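Local structure of amyloid-like protein 1 (Homo sapiens, 3PMR) at residues R41-A55 / F74-E88. The protein probably binds heparin through its E2 domain, which dimerises in a mode shared with the amyloid precursor protein, consistent with a role in cell adhesion. Sequence-based numbering, arbitrary orientation.
Sequences RMRQINEVMREWAMA and FQSILQTLEEQVSGE
Phe74 lays one ring face over the backbone of Trp52, with Trp52 CA 3.6 Å from the ring centroid. In return, Phe74 CB sits over the indole, 3.7 Å from the centroid of the five-membered ring. The two ring planes are 17° apart but slid, so they barely overlap. Trp52 CG is anti to the backbone N (chi1 -169°), which carries the indole along Phe74 to Leu78 CD1. Phe74 is a knob in the hole formed by Val48, Glu51, Trp52 and Ala55; Ala55 CB is 3.6 Å from Phe74 CE2. Val48 is the reciprocal knob, among Phe74, Ile77, Leu78 and Leu81. Segments 41-55 and 74-88, on helices 26-56 and 64-119, run antiparallel at 175° and pack as a coiled-coil pair in the elongated, all-helical E2 domain. On the second subunit, His170 stacks on Trp52 and Arg166 bonds Gln75 OE1, so this end also serves the dimer. Further along, Leu81 CD2 packs on Ile45 CG1. Beyond it Arg41 bends at its second torsion and runs alongside Val85, its CD touching Val85 CG2. Its NE donates to Glu88 OE1 at 2.8 Å, in a salt bridge. NH1 reaches a lone pair of Gln84 OE1, 3.2 Å away and nearly straight, and also bonds Gln44 OE1. With an alanine here in place of Arg41, the Glu88 carboxylate would probably lose this charge partner and the Gln84 amide would be freer to turn.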
loop_
_atom_site.group_PDB
_atom_site.type_symbol
_atom_site.label_atom_id
_atom_site.label_comp_id
_atom_site.label_asym_id
_atom_site.label_seq_id
_atom_site.Cartn_x
_atom_site.Cartn_y
_atom_site.Cartn_z
ATOM N N ARG B 41 -10.975 2.135 13.093
ATOM C CA ARG B 41 -9.919 2.054 14.084
ATOM C C ARG B 41 -9.401 3.429 14.503
ATOM O O ARG B 41 -9.058 3.639 15.667
ATOM C CB ARG B 41 -8.785 1.172 13.557
ATOM C CG ARG B 41 -9.227 -0.276 13.287
ATOM C CD ARG B 41 -9.874 -0.909 14.527
ATOM N NE ARG B 41 -10.126 -2.337 14.343
ATOM C CZ ARG B 41 -10.344 -3.193 15.337
ATOM N NH1 ARG B 41 -10.344 -2.767 16.595
ATOM N NH2 ARG B 41 -10.544 -4.478 15.073
ATOM N N MET B 42 -9.342 4.362 13.560
ATOM C CA MET B 42 -8.902 5.716 13.878
ATOM C C MET B 42 -9.836 6.325 14.936
ATOM O O MET B 42 -9.368 6.959 15.876
ATOM C CB MET B 42 -8.873 6.576 12.604
ATOM C CG MET B 42 -7.633 6.324 11.744
ATOM S SD MET B 42 -7.734 7.107 10.125
ATOM C CE MET B 42 -7.854 8.840 10.618
ATOM N N ARG B 43 -11.145 6.118 14.795
ATOM C CA ARG B 43 -12.119 6.633 15.773
ATOM C C ARG B 43 -11.963 5.993 17.152
ATOM O O ARG B 43 -12.137 6.658 18.177
ATOM C CB ARG B 43 -13.557 6.388 15.319
ATOM C CG ARG B 43 -13.984 7.129 14.082
ATOM C CD ARG B 43 -15.499 7.132 13.982
ATOM N NE ARG B 43 -15.946 7.298 12.603
ATOM C CZ ARG B 43 -15.948 6.321 11.701
ATOM N NH1 ARG B 43 -15.533 5.104 12.033
ATOM N NH2 ARG B 43 -16.358 6.561 10.464
ATOM N N GLN B 44 -11.674 4.697 17.181
ATOM C CA GLN B 44 -11.496 3.994 18.452
ATOM C C GLN B 44 -10.243 4.498 19.157
ATOM O O GLN B 44 -10.246 4.715 20.356
ATOM C CB GLN B 44 -11.374 2.484 18.226
ATOM C CG GLN B 44 -12.660 1.822 17.782
ATOM C CD GLN B 44 -12.455 0.373 17.348
ATOM O OE1 GLN B 44 -11.387 -0.210 17.546
ATOM N NE2 GLN B 44 -13.486 -0.211 16.756
ATOM N N ILE B 45 -9.168 4.672 18.404
ATOM C CA ILE B 45 -7.925 5.167 18.973
ATOM C C ILE B 45 -8.163 6.558 19.545
ATOM O O ILE B 45 -7.706 6.887 20.633
ATOM C CB ILE B 45 -6.816 5.286 17.907
ATOM C CG1 ILE B 45 -6.471 3.902 17.352
ATOM C CG2 ILE B 45 -5.594 5.960 18.511
ATOM C CD1 ILE B 45 -5.521 3.923 16.166
ATOM N N ASN B 46 -8.871 7.384 18.791
ATOM C CA ASN B 46 -9.122 8.721 19.254
ATOM C C ASN B 46 -9.928 8.705 20.560
ATOM O O ASN B 46 -9.595 9.406 21.494
ATOM C CB ASN B 46 -9.840 9.526 18.175
ATOM C CG ASN B 46 -9.793 11.010 18.453
ATOM O OD1 ASN B 46 -8.716 11.590 18.620
ATOM N ND2 ASN B 46 -10.958 11.631 18.524
ATOM N N GLU B 47 -10.967 7.883 20.626
ATOM C CA GLU B 47 -11.792 7.788 21.827
ATOM C C GLU B 47 -10.959 7.333 23.028
ATOM O O GLU B 47 -11.121 7.846 24.132
ATOM C CB GLU B 47 -12.959 6.827 21.582
ATOM C CG GLU B 47 -13.796 6.480 22.817
ATOM C CD GLU B 47 -14.214 7.706 23.638
ATOM O OE1 GLU B 47 -14.633 8.723 23.041
ATOM O OE2 GLU B 47 -14.133 7.651 24.885
ATOM N N VAL B 48 -10.063 6.376 22.812
ATOM C CA VAL B 48 -9.223 5.903 23.900
ATOM C C VAL B 48 -8.238 6.981 24.325
ATOM O O VAL B 48 -7.985 7.156 25.515
ATOM C CB VAL B 48 -8.426 4.645 23.506
ATOM C CG1 VAL B 48 -7.435 4.294 24.609
ATOM C CG2 VAL B 48 -9.382 3.479 23.265
ATOM N N MET B 49 -7.679 7.704 23.358
ATOM C CA MET B 49 -6.709 8.752 23.675
ATOM C C MET B 49 -7.365 9.879 24.465
ATOM O O MET B 49 -6.752 10.462 25.355
ATOM C CB MET B 49 -6.077 9.308 22.389
ATOM C CG MET B 49 -5.081 8.346 21.701
ATOM S SD MET B 49 -3.530 8.088 22.616
ATOM C CE MET B 49 -2.712 6.827 21.600
ATOM N N ARG B 50 -8.615 10.170 24.132
ATOM C CA ARG B 50 -9.371 11.215 24.807
ATOM C C ARG B 50 -9.629 10.816 26.265
ATOM O O ARG B 50 -9.482 11.628 27.174
ATOM C CB ARG B 50 -10.694 11.429 24.069
ATOM C CG ARG B 50 -11.569 12.542 24.604
ATOM C CD ARG B 50 -12.851 12.623 23.784
ATOM N NE ARG B 50 -12.573 12.923 22.381
ATOM C CZ ARG B 50 -12.333 14.142 21.905
ATOM N NH1 ARG B 50 -12.342 15.193 22.717
ATOM N NH2 ARG B 50 -12.072 14.312 20.615
ATOM N N GLU B 51 -10.016 9.559 26.475
ATOM C CA GLU B 51 -10.283 9.047 27.812
ATOM C C GLU B 51 -8.995 9.090 28.613
ATOM O O GLU B 51 -8.982 9.486 29.776
ATOM C CB GLU B 51 -10.801 7.610 27.740
ATOM C CG GLU B 51 -12.277 7.497 27.413
ATOM C CD GLU B 51 -12.708 6.063 27.182
ATOM O OE1 GLU B 51 -12.013 5.146 27.674
ATOM O OE2 GLU B 51 -13.744 5.851 26.516
ATOM N N TRP B 52 -7.906 8.683 27.976
ATOM C CA TRP B 52 -6.601 8.693 28.618
ATOM C C TRP B 52 -6.221 10.111 29.073
ATOM O O TRP B 52 -5.740 10.299 30.188
ATOM C CB TRP B 52 -5.557 8.152 27.644
ATOM C CG TRP B 52 -4.230 7.876 28.250
ATOM C CD1 TRP B 52 -3.897 7.919 29.574
ATOM C CD2 TRP B 52 -3.041 7.512 27.546
ATOM N NE1 TRP B 52 -2.567 7.607 29.738
ATOM C CE2 TRP B 52 -2.019 7.352 28.507
ATOM C CE3 TRP B 52 -2.738 7.299 26.189
ATOM C CZ2 TRP B 52 -0.710 6.999 28.156
ATOM C CZ3 TRP B 52 -1.437 6.946 25.842
ATOM C CH2 TRP B 52 -0.439 6.799 26.825
ATOM N N ALA B 53 -6.424 11.104 28.212
ATOM C CA ALA B 53 -6.099 12.483 28.566
ATOM C C ALA B 53 -6.913 12.928 29.792
ATOM O O ALA B 53 -6.358 13.456 30.756
ATOM C CB ALA B 53 -6.374 13.411 27.379
ATOM N N MET B 54 -8.225 12.705 29.745
ATOM C CA MET B 54 -9.134 13.056 30.839
ATOM C C MET B 54 -8.651 12.508 32.181
ATOM O O MET B 54 -8.532 13.247 33.166
ATOM C CB MET B 54 -10.526 12.497 30.545
ATOM C CG MET B 54 -11.537 13.529 30.078
ATOM S SD MET B 54 -12.920 12.818 29.151
ATOM C CE MET B 54 -13.355 11.389 30.165
ATOM N N ALA B 55 -8.369 11.210 32.214
ATOM C CA ALA B 55 -7.907 10.552 33.429
ATOM C C ALA B 55 -6.525 11.053 33.851
ATOM O O ALA B 55 -6.263 11.254 35.036
ATOM C CB ALA B 55 -7.879 9.037 33.216
ATOM N N PHE B 74 -4.527 2.175 30.635
ATOM C CA PHE B 74 -4.551 2.644 29.251
ATOM C C PHE B 74 -3.538 1.949 28.351
ATOM O O PHE B 74 -3.816 1.711 27.180
ATOM C CB PHE B 74 -4.394 4.182 29.216
ATOM C CG PHE B 74 -5.633 4.899 29.693
ATOM C CD1 PHE B 74 -6.785 4.908 28.909
ATOM C CD2 PHE B 74 -5.685 5.471 30.966
ATOM C CE1 PHE B 74 -7.968 5.448 29.394
ATOM C CE2 PHE B 74 -6.869 6.017 31.464
ATOM C CZ PHE B 74 -8.014 6.011 30.672
ATOM N N GLN B 75 -2.369 1.620 28.897
ATOM C CA GLN B 75 -1.347 0.922 28.113
ATOM C C GLN B 75 -1.922 -0.411 27.691
ATOM O O GLN B 75 -1.710 -0.883 26.574
ATOM C CB GLN B 75 -0.090 0.654 28.943
ATOM C CG GLN B 75 0.731 1.905 29.274
ATOM C CD GLN B 75 1.226 2.633 28.020
ATOM O OE1 GLN B 75 1.606 1.990 27.044
ATOM N NE2 GLN B 75 1.242 3.976 28.051
ATOM N N SER B 76 -2.639 -1.028 28.619
ATOM C CA SER B 76 -3.237 -2.304 28.338
ATOM C C SER B 76 -4.337 -2.231 27.309
ATOM O O SER B 76 -4.464 -3.129 26.478
ATOM C CB SER B 76 -3.804 -2.925 29.594
ATOM O OG SER B 76 -4.497 -4.104 29.234
ATOM N N ILE B 77 -5.163 -1.194 27.387
ATOM C CA ILE B 77 -6.244 -1.054 26.421
ATOM C C ILE B 77 -5.653 -0.845 25.032
ATOM O O ILE B 77 -6.155 -1.382 24.051
ATOM C CB ILE B 77 -7.158 0.140 26.749
ATOM C CG1 ILE B 77 -8.021 -0.183 27.973
ATOM C CG2 ILE B 77 -8.061 0.450 25.565
ATOM C CD1 ILE B 77 -8.922 0.970 28.399
ATOM N N LEU B 78 -4.579 -0.067 24.953
ATOM C CA LEU B 78 -3.944 0.193 23.667
ATOM C C LEU B 78 -3.244 -1.065 23.143
ATOM O O LEU B 78 -3.105 -1.248 21.940
ATOM C CB LEU B 78 -2.943 1.340 23.784
ATOM C CG LEU B 78 -3.545 2.745 23.943
ATOM C CD1 LEU B 78 -2.421 3.741 24.245
ATOM C CD2 LEU B 78 -4.305 3.143 22.686
ATOM N N GLN B 79 -2.804 -1.924 24.054
ATOM C CA GLN B 79 -2.151 -3.175 23.677
ATOM C C GLN B 79 -3.200 -4.041 22.983
ATOM O O GLN B 79 -2.964 -4.598 21.915
ATOM C CB GLN B 79 -1.646 -3.906 24.924
ATOM C CG GLN B 79 -1.130 -5.306 24.651
ATOM C CD GLN B 79 0.365 -5.338 24.485
ATOM O OE1 GLN B 79 1.106 -5.267 25.465
ATOM N NE2 GLN B 79 0.822 -5.429 23.243
ATOM N N THR B 80 -4.360 -4.145 23.616
ATOM C CA THR B 80 -5.471 -4.924 23.082
ATOM C C THR B 80 -5.921 -4.379 21.726
ATOM O O THR B 80 -6.199 -5.144 20.802
ATOM C CB THR B 80 -6.680 -4.908 24.049
ATOM O OG1 THR B 80 -6.299 -5.494 25.298
ATOM C CG2 THR B 80 -7.845 -5.688 23.470
ATOM N N LEU B 81 -5.986 -3.057 21.606
ATOM C CA LEU B 81 -6.420 -2.439 20.356
ATOM C C LEU B 81 -5.388 -2.662 19.238
ATOM O O LEU B 81 -5.747 -2.913 18.089
ATOM C CB LEU B 81 -6.662 -0.945 20.573
ATOM C CG LEU B 81 -7.337 -0.160 19.450
ATOM C CD1 LEU B 81 -7.869 1.158 20.012
ATOM C CD2 LEU B 81 -6.350 0.087 18.331
ATOM N N GLU B 82 -4.112 -2.565 19.579
ATOM C CA GLU B 82 -3.062 -2.784 18.597
ATOM C C GLU B 82 -3.138 -4.215 18.057
ATOM O O GLU B 82 -2.940 -4.443 16.865
ATOM C CB GLU B 82 -1.682 -2.521 19.218
ATOM C CG GLU B 82 -1.331 -1.027 19.365
ATOM C CD GLU B 82 -0.242 -0.771 20.401
ATOM O OE1 GLU B 82 0.442 -1.737 20.802
ATOM O OE2 GLU B 82 -0.065 0.397 20.809
ATOM N N GLU B 83 -3.445 -5.164 18.937
ATOM C CA GLU B 83 -3.539 -6.577 18.562
ATOM C C GLU B 83 -4.716 -6.840 17.639
ATOM O O GLU B 83 -4.614 -7.623 16.693
ATOM C CB GLU B 83 -3.634 -7.455 19.815
ATOM C CG GLU B 83 -2.338 -7.502 20.611
ATOM C CD GLU B 83 -2.495 -8.160 21.973
ATOM O OE1 GLU B 83 -3.623 -8.590 22.309
ATOM O OE2 GLU B 83 -1.487 -8.246 22.708
ATOM N N GLN B 84 -5.830 -6.171 17.909
ATOM C CA GLN B 84 -7.018 -6.316 17.085
ATOM C C GLN B 84 -6.823 -5.689 15.708
ATOM O O GLN B 84 -7.305 -6.224 14.715
ATOM C CB GLN B 84 -8.223 -5.666 17.762
ATOM C CG GLN B 84 -8.713 -6.414 18.986
ATOM C CD GLN B 84 -9.954 -5.787 19.576
ATOM O OE1 GLN B 84 -10.561 -4.899 18.971
ATOM N NE2 GLN B 84 -10.351 -6.253 20.756
ATOM N N VAL B 85 -6.140 -4.547 15.653
ATOM C CA VAL B 85 -5.900 -3.859 14.376
ATOM C C VAL B 85 -5.025 -4.747 13.481
ATOM O O VAL B 85 -5.309 -4.959 12.306
ATOM C CB VAL B 85 -5.176 -2.496 14.588
ATOM C CG1 VAL B 85 -4.806 -1.887 13.235
ATOM C CG2 VAL B 85 -6.080 -1.535 15.382
ATOM N N SER B 86 -3.952 -5.242 14.072
ATOM C CA SER B 86 -2.986 -6.108 13.410
ATOM C C SER B 86 -3.624 -7.438 12.946
ATOM O O SER B 86 -3.430 -7.865 11.819
ATOM C CB SER B 86 -1.844 -6.363 14.399
ATOM O OG SER B 86 -0.896 -7.266 13.885
ATOM N N GLY B 87 -4.387 -8.078 13.829
ATOM C CA GLY B 87 -5.024 -9.343 13.491
ATOM C C GLY B 87 -6.015 -9.186 12.356
ATOM O O GLY B 87 -6.163 -10.065 11.502
ATOM N N GLU B 88 -6.690 -8.044 12.368
ATOM C CA GLU B 88 -7.679 -7.682 11.366
ATOM C C GLU B 88 -7.036 -7.436 9.991
ATOM O O GLU B 88 -7.543 -7.898 8.968
ATOM C CB GLU B 88 -8.407 -6.435 11.855
ATOM C CG GLU B 88 -9.508 -5.886 10.987
ATOM C CD GLU B 88 -10.219 -4.724 11.685
ATOM O OE1 GLU B 88 -9.543 -3.731 12.041
ATOM O OE2 GLU B 88 -11.451 -4.811 11.890
#